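Local atomic coordinates of pesticidal crystal protein Cry2Aa (Bacillus thuringiensis serovar kurstaki, PDB entry 1I5P), a protein that promotes colloid-osmotic lysis by binding midgut epithelial cells of dipteran and lepidopteran larvae, acting as an insecticidal crystal toxin. Residues V19-F24 with S370-R375; N225-A230 with T246-N251; D521-E526 with A532-R537. One frame throughout, in Å; residues are numbered along the deposited sequence.

Contact 1. Residues V19-F24 with S370-R375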
loop_
_atom_site.group_PDB
_atom_site.type_symbol
_atom_site.label_atom_id
_atom_site.label_comp_id
_atom_site.label_asym_id
_atom_site.label_seq_id
_atom_site.Cartn_x
_atom_site.Cartn_y
_atom_site.Cartn_z
ATOM N N VAL A 19 -8.000 -20.287 16.122
ATOM C CA VAL A 19 -9.354 -19.754 16.257
ATOM C C VAL A 19 -9.405 -18.230 16.410
ATOM O O VAL A 19 -10.360 -17.586 15.960
ATOM C CB VAL A 19 -10.085 -20.405 17.457
ATOM C CG1 VAL A 19 -9.458 -19.940 18.770
ATOM C CG2 VAL A 19 -11.569 -20.079 17.399
ATOM N N ALA A 20 -8.376 -17.657 17.032
ATOM C CA ALA A 20 -8.321 -16.212 17.247
ATOM C C ALA A 20 -7.314 -15.484 16.347
ATOM O O ALA A 20 -6.182 -15.935 16.163
ATOM C CB ALA A 20 -8.008 -15.922 18.711
ATOM N N HIS A 21 -7.748 -14.355 15.794
ATOM C CA HIS A 21 -6.926 -13.519 14.921
ATOM C C HIS A 21 -6.987 -12.095 15.470
ATOM O O HIS A 21 -8.065 -11.595 15.782
ATOM C CB HIS A 21 -7.483 -13.536 13.494
ATOM C CG HIS A 21 -6.808 -12.573 12.565
ATOM N ND1 HIS A 21 -5.612 -12.850 11.937
ATOM C CD2 HIS A 21 -7.154 -11.325 12.174
ATOM C CE1 HIS A 21 -5.252 -11.816 11.200
ATOM N NE2 HIS A 21 -6.170 -10.876 11.325
ATOM N N ASP A 22 -5.836 -11.439 15.585
ATOM C CA ASP A 22 -5.796 -10.074 16.102
ATOM C C ASP A 22 -5.888 -9.045 14.965
ATOM O O ASP A 22 -4.951 -8.882 14.176
ATOM C CB ASP A 22 -4.514 -9.868 16.907
ATOM C CG ASP A 22 -4.420 -8.491 17.518
ATOM O OD1 ASP A 22 -5.395 -7.720 17.409
ATOM O OD2 ASP A 22 -3.366 -8.176 18.115
ATOM N N PRO A 23 -7.034 -8.349 14.860
ATOM C CA PRO A 23 -7.248 -7.334 13.821
ATOM C C PRO A 23 -6.350 -6.102 13.987
ATOM O O PRO A 23 -6.350 -5.211 13.142
ATOM C CB PRO A 23 -8.728 -6.993 13.981
ATOM C CG PRO A 23 -8.936 -7.163 15.459
ATOM C CD PRO A 23 -8.242 -8.488 15.696
ATOM N N PHE A 24 -5.605 -6.053 15.087
ATOM C CA PHE A 24 -4.687 -4.949 15.364
ATOM C C PHE A 24 -3.295 -5.508 15.676
ATOM O O PHE A 24 -2.556 -4.933 16.476
ATOM C CB PHE A 24 -5.168 -4.127 16.565
ATOM C CG PHE A 24 -6.445 -3.376 16.321
ATOM C CD1 PHE A 24 -7.621 -3.757 16.958
ATOM C CD2 PHE A 24 -6.474 -2.291 15.453
ATOM C CE1 PHE A 24 -8.806 -3.066 16.735
ATOM C CE2 PHE A 24 -7.656 -1.593 15.222
ATOM C CZ PHE A 24 -8.822 -1.981 15.864
ATOM N N SER A 370 -10.277 -15.074 10.078
ATOM C CA SER A 370 -9.532 -15.719 11.155
ATOM C C SER A 370 -8.183 -16.237 10.653
ATOM O O SER A 370 -7.171 -16.100 11.335
ATOM C CB SER A 370 -10.341 -16.874 11.753
ATOM O OG SER A 370 -10.360 -17.986 10.875
ATOM N N THR A 371 -8.171 -16.835 9.464
ATOM C CA THR A 371 -6.926 -17.349 8.887
ATOM C C THR A 371 -6.810 -16.918 7.435
ATOM O O THR A 371 -6.935 -17.726 6.515
ATOM C CB THR A 371 -6.850 -18.890 8.956
ATOM O OG1 THR A 371 -7.863 -19.464 8.124
ATOM C CG2 THR A 371 -7.041 -19.370 10.388
ATOM N N PRO A 372 -6.578 -15.620 7.210
ATOM C CA PRO A 372 -6.451 -15.098 5.851
ATOM C C PRO A 372 -5.203 -15.606 5.138
ATOM O O PRO A 372 -4.272 -16.114 5.768
ATOM C CB PRO A 372 -6.382 -13.594 6.073
ATOM C CG PRO A 372 -5.617 -13.513 7.368
ATOM C CD PRO A 372 -6.338 -14.557 8.200
ATOM N N PHE A 373 -5.194 -15.460 3.820
ATOM C CA PHE A 373 -4.051 -15.860 3.014
ATOM C C PHE A 373 -2.980 -14.793 3.231
ATOM O O PHE A 373 -3.311 -13.614 3.387
ATOM C CB PHE A 373 -4.434 -15.896 1.533
ATOM C CG PHE A 373 -5.305 -17.058 1.154
ATOM C CD1 PHE A 373 -6.601 -16.852 0.702
ATOM C CD2 PHE A 373 -4.818 -18.363 1.221
ATOM C CE1 PHE A 373 -7.401 -17.925 0.319
ATOM C CE2 PHE A 373 -5.607 -19.442 0.842
ATOM C CZ PHE A 373 -6.900 -19.225 0.389
ATOM N N VAL A 374 -1.710 -15.194 3.255
ATOM C CA VAL A 374 -0.618 -14.236 3.432
ATOM C C VAL A 374 0.547 -14.492 2.475
ATOM O O VAL A 374 1.330 -13.582 2.179
ATOM C CB VAL A 374 -0.080 -14.237 4.899
ATOM C CG1 VAL A 374 -1.131 -13.662 5.836
ATOM C CG2 VAL A 374 0.297 -15.652 5.338
ATOM N N ARG A 375 0.644 -15.716 1.967
ATOM C CA ARG A 375 1.743 -16.069 1.081
ATOM C C ARG A 375 1.263 -16.796 -0.174
ATOM O O ARG A 375 0.358 -17.632 -0.105
ATOM C CB ARG A 375 2.735 -16.941 1.859
ATOM C CG ARG A 375 4.047 -17.234 1.160
ATOM C CD ARG A 375 4.925 -18.112 2.046
ATOM N NE ARG A 375 5.395 -17.438 3.261
ATOM C CZ ARG A 375 6.544 -16.773 3.355
ATOM N NH1 ARG A 375 7.344 -16.684 2.299
ATOM N NH2 ARG A 375 6.913 -16.226 4.511
#
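H21 meets the backbone of S370 with the root of its side chain: CB of H21 lies 3.4 Å from O of S370, and the imidazole ring is turned obliquely to the same oxygen, with ND1 of H21 at 3.7 Å from O of S370. No hydrogen bond crosses between the segments, so this is contact by shape. CG of H21 stands anti to the backbone N (chi1 173°), which carries the ring beyond S370 to the pyrrolidine of the next proline; there ND1 of H21 lies 4.2 Å from CD of P372, the two side chains crossing at a slant. A looser touch is made upstream, where O of V19 comes 4.3 Å from CB of S370. In fold terms, a loop near the N-terminus of the protoxin is laid on the run-in to strand 373-377 of the middle, beta-prism domain, and that strand carries a classic beta bulge, V374 and R375 facing Q399. The far end of the imidazole is held from outside both segments, NE2 of H21 hydrogen-bonding to OD1 of N472, while OG of S370 bonds to O of P367. Downstream of H21 the chain is shaped by an Asx turn: N of F24 donates to OD1 of D22 (2.9 Å), approaching from above the carboxylate plane. The other oxygen, OD2 of D22, bonds ND1 of H28.

Contact 2. Residues N225-A230 with T246-N251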
loop_
_atom_site.group_PDB
_atom_site.type_symbol
_atom_site.label_atom_id
_atom_site.label_comp_id
_atom_site.label_asym_id
_atom_site.label_seq_id
_atom_site.Cartn_x
_atom_site.Cartn_y
_atom_site.Cartn_z
ATOM N N ASN A 225 6.667 12.711 -9.499
ATOM C CA ASN A 225 7.103 13.022 -10.854
ATOM C C ASN A 225 8.262 12.136 -11.312
ATOM O O ASN A 225 8.266 11.653 -12.440
ATOM C CB ASN A 225 7.500 14.498 -10.963
ATOM C CG ASN A 225 6.320 15.442 -10.754
ATOM O OD1 ASN A 225 5.163 15.052 -10.904
ATOM N ND2 ASN A 225 6.616 16.699 -10.430
ATOM N N THR A 226 9.243 11.916 -10.441
ATOM C CA THR A 226 10.389 11.083 -10.804
ATOM C C THR A 226 9.939 9.669 -11.164
ATOM O O THR A 226 10.367 9.101 -12.170
ATOM C CB THR A 226 11.415 11.008 -9.650
ATOM O OG1 THR A 226 11.898 12.323 -9.355
ATOM C CG2 THR A 226 12.601 10.124 -10.035
ATOM N N TYR A 227 9.070 9.107 -10.335
ATOM C CA TYR A 227 8.578 7.760 -10.572
ATOM C C TYR A 227 7.704 7.672 -11.819
ATOM O O TYR A 227 7.856 6.750 -12.618
ATOM C CB TYR A 227 7.787 7.275 -9.364
ATOM C CG TYR A 227 7.137 5.926 -9.570
ATOM C CD1 TYR A 227 7.873 4.751 -9.458
ATOM C CD2 TYR A 227 5.778 5.828 -9.861
ATOM C CE1 TYR A 227 7.274 3.508 -9.624
ATOM C CE2 TYR A 227 5.170 4.588 -10.034
ATOM C CZ TYR A 227 5.921 3.435 -9.909
ATOM O OH TYR A 227 5.309 2.213 -10.067
ATOM N N GLN A 228 6.788 8.624 -11.983
ATOM C CA GLN A 228 5.896 8.613 -13.147
ATOM C C GLN A 228 6.654 8.687 -14.460
ATOM O O GLN A 228 6.301 8.009 -15.418
ATOM C CB GLN A 228 4.879 9.762 -13.083
ATOM C CG GLN A 228 3.695 9.478 -12.179
ATOM C CD GLN A 228 2.516 10.410 -12.440
ATOM O OE1 GLN A 228 2.586 11.610 -12.179
ATOM N NE2 GLN A 228 1.426 9.854 -12.957
ATOM N N THR A 229 7.687 9.518 -14.509
ATOM C CA THR A 229 8.483 9.642 -15.724
ATOM C C THR A 229 9.111 8.292 -16.084
ATOM O O THR A 229 9.096 7.870 -17.243
ATOM C CB THR A 229 9.607 10.691 -15.550
ATOM O OG1 THR A 229 9.024 11.987 -15.374
ATOM C CG2 THR A 229 10.522 10.709 -16.769
ATOM N N ALA A 230 9.653 7.614 -15.079
ATOM C CA ALA A 230 10.291 6.319 -15.292
ATOM C C ALA A 230 9.280 5.244 -15.660
ATOM O O ALA A 230 9.533 4.411 -16.533
ATOM C CB ALA A 230 11.048 5.902 -14.038
ATOM N N THR A 246 6.422 -2.269 -6.725
ATOM C CA THR A 246 6.589 -2.703 -5.349
ATOM C C THR A 246 7.854 -2.121 -4.751
ATOM O O THR A 246 7.832 -1.565 -3.649
ATOM C CB THR A 246 6.650 -4.235 -5.256
ATOM O OG1 THR A 246 5.349 -4.772 -5.526
ATOM C CG2 THR A 246 7.113 -4.679 -3.878
ATOM N N TYR A 247 8.954 -2.240 -5.488
ATOM C CA TYR A 247 10.231 -1.729 -5.024
ATOM C C TYR A 247 10.123 -0.246 -4.666
ATOM O O TYR A 247 10.533 0.170 -3.582
ATOM C CB TYR A 247 11.313 -1.923 -6.095
ATOM C CG TYR A 247 12.706 -1.697 -5.557
ATOM C CD1 TYR A 247 13.497 -2.768 -5.128
ATOM C CD2 TYR A 247 13.207 -0.404 -5.403
ATOM C CE1 TYR A 247 14.754 -2.551 -4.555
ATOM C CE2 TYR A 247 14.456 -0.179 -4.830
ATOM C CZ TYR A 247 15.220 -1.254 -4.407
ATOM O OH TYR A 247 16.440 -1.019 -3.805
ATOM N N MET A 248 9.564 0.553 -5.571
ATOM C CA MET A 248 9.413 1.990 -5.333
ATOM C C MET A 248 8.359 2.330 -4.278
ATOM O O MET A 248 8.497 3.312 -3.546
ATOM C CB MET A 248 9.089 2.708 -6.645
ATOM C CG MET A 248 10.253 2.738 -7.642
ATOM S SD MET A 248 11.722 3.574 -6.975
ATOM C CE MET A 248 13.059 2.762 -7.897
ATOM N N PHE A 249 7.306 1.529 -4.185
ATOM C CA PHE A 249 6.286 1.811 -3.185
ATOM C C PHE A 249 6.818 1.542 -1.774
ATOM O O PHE A 249 6.495 2.264 -0.835
ATOM C CB PHE A 249 5.024 0.995 -3.464
ATOM C CG PHE A 249 3.976 1.764 -4.221
ATOM C CD1 PHE A 249 4.183 2.126 -5.550
ATOM C CD2 PHE A 249 2.809 2.183 -3.588
ATOM C CE1 PHE A 249 3.247 2.889 -6.239
ATOM C CE2 PHE A 249 1.859 2.951 -4.266
ATOM C CZ PHE A 249 2.080 3.307 -5.597
ATOM N N LEU A 250 7.654 0.520 -1.629
ATOM C CA LEU A 250 8.220 0.197 -0.323
ATOM C C LEU A 250 9.364 1.133 0.059
ATOM O O LEU A 250 9.525 1.482 1.229
ATOM C CB LEU A 250 8.725 -1.246 -0.308
ATOM C CG LEU A 250 7.654 -2.336 -0.198
ATOM C CD1 LEU A 250 8.299 -3.705 -0.343
ATOM C CD2 LEU A 250 6.945 -2.216 1.142
ATOM N N ASN A 251 10.144 1.539 -0.941
ATOM C CA ASN A 251 11.293 2.417 -0.747
ATOM C C ASN A 251 10.967 3.897 -0.792
ATOM O O ASN A 251 11.714 4.717 -0.253
ATOM C CB ASN A 251 12.348 2.150 -1.826
ATOM C CG ASN A 251 13.308 1.060 -1.445
ATOM O OD1 ASN A 251 14.256 1.292 -0.694
ATOM N ND2 ASN A 251 13.070 -0.144 -1.954
#
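Helices 202-232 and 238-259 approach each other through Y227 and M248, whose CA atoms are 7.8 Å apart, and the second helix widens into a pi-type turn at 249-251. The phenol of Y227 spans the gap. With CG anti to the backbone N (chi1 175°), its ring reaches across and sets the CD1-CE1 flank alongside the first two methylenes of M248: CE1 of Y227 is 3.6 Å from CB of M248, and CD1 of Y227 is 3.6 Å from CG of M248. The ring lies obliquely to this chain, which then bends at chi2 (-60°) and takes its sulfur and methyl away from the tyrosine. Further along the phenol, OH of Y227 lies 4.4 Å from CE1 of F249, at the edge of that ring and near its plane. F253 joins the cluster, meeting Y227 edge-to-face and touching F249; F244 and F516 also meet the Y227 ring, while R245 makes a cation-pi contact with F249.

Within the second helix, O of Y247 accepts two bonds from N251. ND2 of N251 donates to O of Y247 at 3.0 Å, and the backbone N of N251 reaches that oxygen from the opposite face of its plane. ND2 of N251 also sits over one face of the Y247 ring, offset toward the rim, and OH of Y247 bonds OG1 of T97. The Y227-M248 pair thus joins two consecutive helices of the N-terminal helical bundle of three-domain delta-endotoxins, generally regarded as their pore-forming part.

Contact 3. Residues D521-E526 with A532-R537; sequences DSLRFE and ARYTLR
OE2 of E526 is gripped by two nitrogens of R524 on the opposite side of strand 522-525 from L523 and F525, which face Y534 and A532. OE2 of E526 accepts NE of R524 through its anti lone pair at 2.9 Å, and NH2 of R524 reaches OE2 of E526 at the same 2.9 Å, nearly along the C-O bond. The oxygen lies close to the guanidinium plane, 10° out of it, so this side-on salt bridge probably helps to fix the rotation of the arginine head.

Across the interior the contact is sparse and largely apolar. CZ of F525 points at the methyl of A532, 3.9 Å from its CB, with the ring turned obliquely to it. CD2 of L523 stands 3.7 Å from OH of Y534, the two side chains arriving from opposite directions. CG of Y534 is placed beside the backbone N (chi1 -58°), and from there the long phenol reaches back across to the leucine. OH of Y534 is buried and bonds O of P498; CD2 of L523 only packs against this hydroxyl. Both backbones stay well apart, the nearest CA atoms, those of L523 and A532, being 9.5 Å from each other.

The two strands thus belong to facing sheets of the C-terminal jelly-roll sandwich. Strand 522-525 runs between 510-513 and 617-626, whereas 530-537 is flanked by 602-610 on the other sheet; F617 and V609 both touch F525, and L619 and I607 both touch Y534.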
loop_
_atom_site.group_PDB
_atom_site.type_symbol
_atom_site.label_atom_id
_atom_site.label_comp_id
_atom_site.label_asym_id
_atom_site.label_seq_id
_atom_site.Cartn_x
_atom_site.Cartn_y
_atom_site.Cartn_z
ATOM N N ASP A 521 -5.342 3.693 -3.472
ATOM C CA ASP A 521 -5.960 4.415 -4.576
ATOM C C ASP A 521 -7.224 5.148 -4.149
ATOM O O ASP A 521 -7.748 4.935 -3.055
ATOM C CB ASP A 521 -6.264 3.459 -5.739
ATOM C CG ASP A 521 -5.010 2.811 -6.303
ATOM O OD1 ASP A 521 -3.908 3.384 -6.123
ATOM O OD2 ASP A 521 -5.121 1.733 -6.934
ATOM N N SER A 522 -7.701 6.028 -5.023
ATOM C CA SER A 522 -8.902 6.798 -4.740
ATOM C C SER A 522 -10.094 6.273 -5.534
ATOM O O SER A 522 -9.943 5.452 -6.447
ATOM C CB SER A 522 -8.676 8.280 -5.068
ATOM O OG SER A 522 -8.438 8.471 -6.455
ATOM N N LEU A 523 -11.280 6.746 -5.163
ATOM C CA LEU A 523 -12.509 6.357 -5.834
ATOM C C LEU A 523 -12.950 7.581 -6.634
ATOM O O LEU A 523 -13.261 8.629 -6.062
ATOM C CB LEU A 523 -13.574 5.971 -4.799
ATOM C CG LEU A 523 -14.587 4.892 -5.192
ATOM C CD1 LEU A 523 -13.859 3.629 -5.653
ATOM C CD2 LEU A 523 -15.496 4.585 -3.997
ATOM N N ARG A 524 -12.949 7.456 -7.957
ATOM C CA ARG A 524 -13.341 8.570 -8.809
ATOM C C ARG A 524 -14.789 8.455 -9.268
ATOM O O ARG A 524 -15.155 7.511 -9.970
ATOM C CB ARG A 524 -12.423 8.662 -10.033
ATOM C CG ARG A 524 -12.709 9.881 -10.903
ATOM C CD ARG A 524 -11.821 9.950 -12.144
ATOM N NE ARG A 524 -12.101 8.884 -13.108
ATOM C CZ ARG A 524 -11.241 7.922 -13.431
ATOM N NH1 ARG A 524 -10.041 7.881 -12.866
ATOM N NH2 ARG A 524 -11.571 7.011 -14.333
ATOM N N PHE A 525 -15.607 9.417 -8.859
ATOM C CA PHE A 525 -17.014 9.448 -9.241
ATOM C C PHE A 525 -17.150 10.288 -10.509
ATOM O O PHE A 525 -16.792 11.466 -10.525
ATOM C CB PHE A 525 -17.867 10.069 -8.125
ATOM C CG PHE A 525 -17.782 9.342 -6.809
ATOM C CD1 PHE A 525 -17.467 10.032 -5.640
ATOM C CD2 PHE A 525 -18.013 7.972 -6.735
ATOM C CE1 PHE A 525 -17.384 9.365 -4.415
ATOM C CE2 PHE A 525 -17.931 7.295 -5.514
ATOM C CZ PHE A 525 -17.616 7.996 -4.353
ATOM N N GLU A 526 -17.655 9.681 -11.575
ATOM C CA GLU A 526 -17.828 10.398 -12.833
ATOM C C GLU A 526 -19.287 10.748 -13.070
ATOM O O GLU A 526 -19.608 11.512 -13.978
ATOM C CB GLU A 526 -17.293 9.562 -13.998
ATOM C CG GLU A 526 -15.779 9.452 -14.018
ATOM C CD GLU A 526 -15.261 8.660 -15.202
ATOM O OE1 GLU A 526 -16.050 8.374 -16.126
ATOM O OE2 GLU A 526 -14.056 8.331 -15.214
ATOM N N ALA A 532 -21.632 6.539 -1.744
ATOM C CA ALA A 532 -20.765 5.454 -1.320
ATOM C C ALA A 532 -21.006 5.241 0.171
ATOM O O ALA A 532 -20.812 6.153 0.979
ATOM C CB ALA A 532 -19.295 5.814 -1.574
ATOM N N ARG A 533 -21.452 4.044 0.536
ATOM C CA ARG A 533 -21.704 3.745 1.935
ATOM C C ARG A 533 -20.581 2.934 2.559
ATOM O O ARG A 533 -20.071 1.994 1.956
ATOM C CB ARG A 533 -23.015 2.974 2.106
ATOM C CG ARG A 533 -23.113 2.281 3.471
ATOM C CD ARG A 533 -24.509 1.797 3.783
ATOM N NE ARG A 533 -25.429 2.915 3.964
ATOM C CZ ARG A 533 -26.708 2.782 4.299
ATOM N NH1 ARG A 533 -27.224 1.574 4.488
ATOM N NH2 ARG A 533 -27.466 3.858 4.457
ATOM N N TYR A 534 -20.221 3.303 3.782
ATOM C CA TYR A 534 -19.187 2.614 4.538
ATOM C C TYR A 534 -19.761 2.236 5.895
ATOM O O TYR A 534 -20.604 2.948 6.444
ATOM C CB TYR A 534 -17.965 3.514 4.719
ATOM C CG TYR A 534 -17.377 3.968 3.408
ATOM C CD1 TYR A 534 -17.920 5.047 2.719
ATOM C CD2 TYR A 534 -16.325 3.273 2.820
ATOM C CE1 TYR A 534 -17.436 5.422 1.469
ATOM C CE2 TYR A 534 -15.832 3.640 1.570
ATOM C CZ TYR A 534 -16.396 4.711 0.902
ATOM O OH TYR A 534 -15.941 5.046 -0.349
ATOM N N THR A 535 -19.309 1.107 6.429
ATOM C CA THR A 535 -19.785 0.642 7.723
ATOM C C THR A 535 -18.617 0.369 8.658
ATOM O O THR A 535 -17.640 -0.289 8.285
ATOM C CB THR A 535 -20.627 -0.636 7.577
ATOM O OG1 THR A 535 -21.660 -0.409 6.615
ATOM C CG2 THR A 535 -21.267 -1.012 8.917
ATOM N N LEU A 536 -18.731 0.869 9.882
ATOM C CA LEU A 536 -17.674 0.696 10.860
ATOM C C LEU A 536 -18.226 0.289 12.225
ATOM O O LEU A 536 -19.377 0.588 12.564
ATOM C CB LEU A 536 -16.883 2.000 10.982
ATOM C CG LEU A 536 -17.624 3.189 11.594
ATOM C CD1 LEU A 536 -17.300 3.249 13.076
ATOM C CD2 LEU A 536 -17.210 4.490 10.924
ATOM N N ARG A 537 -17.387 -0.390 13.004
ATOM C CA ARG A 537 -17.747 -0.840 14.340
ATOM C C ARG A 537 -17.237 0.229 15.306
ATOM O O ARG A 537 -16.029 0.344 15.525
ATOM C CB ARG A 537 -17.072 -2.184 14.633
ATOM C CG ARG A 537 -17.505 -2.838 15.935
ATOM C CD ARG A 537 -18.945 -3.292 15.851
ATOM N NE ARG A 537 -19.385 -3.969 17.063
ATOM C CZ ARG A 537 -20.574 -4.544 17.203
ATOM N NH1 ARG A 537 -21.442 -4.525 16.199
ATOM N NH2 ARG A 537 -20.896 -5.130 18.345
#

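How the contacts relate
Contact 1 joins an N-terminal loop to the middle domain, contact 2 lies within the helical bundle and contact 3 within the C-terminal sandwich; no helix or strand is shared between them. Contacts 2 and 3 are buried, contact 1 only partly so. None has a hydrogen bond between its two segments, yet the chemistry differs: contact 1 sets an imidazole on a backbone carbonyl and a proline, contact 2 joins consecutive helices through a tyrosine-methionine pair, and contact 3 links facing sheets by a phenylalanine-alanine touch and a leucine methyl on a tyrosine hydroxyl. Contacts 1 and 2 lie on opposite sides of the chain's centre. Contact 3 touches neither, although its nearest atoms are about 6 Å from those of contact 2.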